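Local coordinates for myroilysin (Myroides profundi, PDB 5CZW), which probably acts as a zinc-dependent endopeptidase of the astacin family, held here as a proenzyme with a propeptide cysteine bound to the zinc, at residues Asn161-Tyr166 / Asn181-Thr186. The protein carries 1 engineered substitution. Residues are numbered along the deposited sequence; the frame is centred on the assembly and turned at random.
Sequences NKVYAY and NNLFAT
Val163 and Tyr164 meet Leu183 and Phe184 in a small apolar and aromatic contact between two short helices, 160-167 and 178-184, its centre about 17 Å from that of the chain. No hydrogen bond crosses it. The Phe184 ring touches both Val163 and Tyr164. Its edge is directed at the face of Tyr164 in an offset edge-to-face (T-shaped) pair, with centroids 5.8 Å apart and planes at 77°. Phe184 CE2 lies 3.8 Å from Tyr164 OH, which sits at the Phe184 ring edge near its plane, and 3.9 Å from Tyr164 CE1. That hydroxyl is hydrogen-bonded to Asp180 OD1, which ties the phenol to helix 178-184 and probably limits its rotation.

The side chains of Val163 and Phe184 approach each other from opposite directions. With CG1 anti to the backbone N (chi1 168°), the valine brings this methyl 3.5 Å from Phe184 CZ. The same CG1 lies 3.5 Å from Leu183 CD2, a tight methyl-to-methyl approach, so one branch serves both neighbours. Val179 touches Val163, Tyr164 and Phe184, while Lys160 makes a cation-pi contact with the Phe184 ring.

Leu183 carries the contact toward the zinc site without touching it: its side chain lies about 8 Å from that of the zinc ligand His147. The contact thus joins two helices that follow, in sequence, the HExxHxxGxxH zinc-binding motif characteristic of metzincins.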
loop_
_atom_site.group_PDB
_atom_site.type_symbol
_atom_site.label_atom_id
_atom_site.label_comp_id
_atom_site.label_asym_id
_atom_site.label_seq_id
_atom_site.Cartn_x
_atom_site.Cartn_y
_atom_site.Cartn_z
ATOM N N ASN A 161 16.483 -13.878 8.252
ATOM C CA ASN A 161 17.507 -12.847 8.446
ATOM C C ASN A 161 17.195 -11.586 7.639
ATOM O O ASN A 161 17.275 -10.454 8.162
ATOM C CB ASN A 161 18.896 -13.399 8.040
ATOM C CG ASN A 161 19.923 -12.304 7.786
ATOM O OD1 ASN A 161 20.551 -11.810 8.720
ATOM N ND2 ASN A 161 20.113 -11.933 6.513
ATOM N N LYS A 162 16.877 -11.769 6.369
ATOM C CA LYS A 162 16.615 -10.617 5.547
ATOM C C LYS A 162 15.306 -9.961 5.914
ATOM O O LYS A 162 15.177 -8.785 5.847
ATOM C CB LYS A 162 16.635 -10.930 4.066
ATOM C CG LYS A 162 18.003 -11.082 3.451
ATOM C CD LYS A 162 18.400 -9.980 2.452
ATOM C CE LYS A 162 18.133 -10.374 1.010
ATOM N NZ LYS A 162 18.089 -9.415 -0.144
ATOM N N VAL A 163 14.345 -10.765 6.292
ATOM C CA VAL A 163 13.042 -10.229 6.589
ATOM C C VAL A 163 13.193 -9.391 7.854
ATOM O O VAL A 163 12.709 -8.248 7.956
ATOM C CB VAL A 163 11.997 -11.340 6.711
ATOM C CG1 VAL A 163 10.727 -10.804 7.310
ATOM C CG2 VAL A 163 11.780 -11.988 5.343
ATOM N N TYR A 164 13.941 -9.921 8.822
ATOM C CA TYR A 164 14.085 -9.157 10.066
ATOM C C TYR A 164 14.690 -7.790 9.829
ATOM O O TYR A 164 14.244 -6.779 10.405
ATOM C CB TYR A 164 14.905 -9.954 11.063
ATOM C CG TYR A 164 14.183 -11.171 11.603
ATOM C CD1 TYR A 164 12.874 -11.083 12.048
ATOM C CD2 TYR A 164 14.833 -12.399 11.713
ATOM C CE1 TYR A 164 12.206 -12.185 12.540
ATOM C CE2 TYR A 164 14.183 -13.512 12.165
ATOM C CZ TYR A 164 12.868 -13.422 12.589
ATOM O OH TYR A 164 12.214 -14.533 13.119
ATOM N N ALA A 165 15.693 -7.759 8.947
ATOM C CA ALA A 165 16.452 -6.550 8.623
ATOM C C ALA A 165 15.610 -5.487 7.899
ATOM O O ALA A 165 15.700 -4.318 8.164
ATOM C CB ALA A 165 17.619 -6.896 7.724
ATOM N N TYR A 166 14.802 -5.952 6.972
ATOM C CA TYR A 166 13.915 -5.062 6.205
ATOM C C TYR A 166 12.840 -4.357 7.012
ATOM O O TYR A 166 12.548 -3.175 6.730
ATOM C CB TYR A 166 13.169 -5.895 5.127
ATOM C CG TYR A 166 12.471 -5.017 4.116
ATOM C CD1 TYR A 166 13.187 -4.193 3.225
ATOM C CD2 TYR A 166 11.076 -4.964 4.085
ATOM C CE1 TYR A 166 12.497 -3.380 2.283
ATOM C CE2 TYR A 166 10.429 -4.150 3.184
ATOM C CZ TYR A 166 11.133 -3.378 2.280
ATOM O OH TYR A 166 10.397 -2.565 1.426
ATOM N N ASN A 181 4.981 -12.159 14.746
ATOM C CA ASN A 181 3.547 -12.033 14.959
ATOM C C ASN A 181 2.863 -11.318 13.821
ATOM O O ASN A 181 1.796 -11.736 13.432
ATOM C CB ASN A 181 3.213 -11.331 16.276
ATOM C CG ASN A 181 3.647 -12.147 17.491
ATOM O OD1 ASN A 181 4.014 -11.591 18.533
ATOM N ND2 ASN A 181 3.641 -13.473 17.339
ATOM N N ASN A 182 3.453 -10.231 13.309
ATOM C CA ASN A 182 2.704 -9.376 12.360
ATOM C C ASN A 182 2.864 -9.787 10.888
ATOM O O ASN A 182 1.950 -9.520 10.027
ATOM C CB ASN A 182 3.097 -7.887 12.555
ATOM C CG ASN A 182 2.798 -7.364 13.968
ATOM O OD1 ASN A 182 1.937 -7.853 14.675
ATOM N ND2 ASN A 182 3.570 -6.387 14.386
ATOM N N LEU A 183 3.948 -10.477 10.578
ATOM C CA LEU A 183 4.249 -10.866 9.208
ATOM C C LEU A 183 4.138 -12.386 8.973
ATOM O O LEU A 183 3.233 -12.846 8.239
ATOM C CB LEU A 183 5.563 -10.281 8.760
ATOM C CG LEU A 183 5.868 -10.542 7.300
ATOM C CD1 LEU A 183 5.096 -9.537 6.436
ATOM C CD2 LEU A 183 7.298 -10.464 6.981
ATOM N N PHE A 184 5.033 -13.170 9.593
ATOM C CA PHE A 184 5.040 -14.613 9.370
ATOM C C PHE A 184 3.709 -15.250 9.775
ATOM O O PHE A 184 3.128 -16.010 8.991
ATOM C CB PHE A 184 6.241 -15.291 10.047
ATOM C CG PHE A 184 7.599 -14.810 9.577
ATOM C CD1 PHE A 184 7.881 -14.520 8.243
ATOM C CD2 PHE A 184 8.635 -14.609 10.518
ATOM C CE1 PHE A 184 9.183 -14.095 7.881
ATOM C CE2 PHE A 184 9.901 -14.159 10.136
ATOM C CZ PHE A 184 10.172 -13.910 8.829
ATOM N N ALA A 185 3.180 -14.851 10.921
ATOM C CA ALA A 185 1.921 -15.422 11.422
ATOM C C ALA A 185 0.797 -15.069 10.454
ATOM O O ALA A 185 0.056 -15.949 9.996
ATOM C CB ALA A 185 1.635 -14.841 12.778
ATOM N N THR A 186 0.636 -13.754 10.187
ATOM C CA THR A 186 -0.412 -13.291 9.279
ATOM C C THR A 186 -0.383 -13.994 7.896
ATOM O O THR A 186 -1.432 -14.445 7.379
ATOM C CB THR A 186 -0.233 -11.766 9.070
ATOM O OG1 THR A 186 -0.337 -11.117 10.341
ATOM C CG2 THR A 186 -1.225 -11.222 8.069
#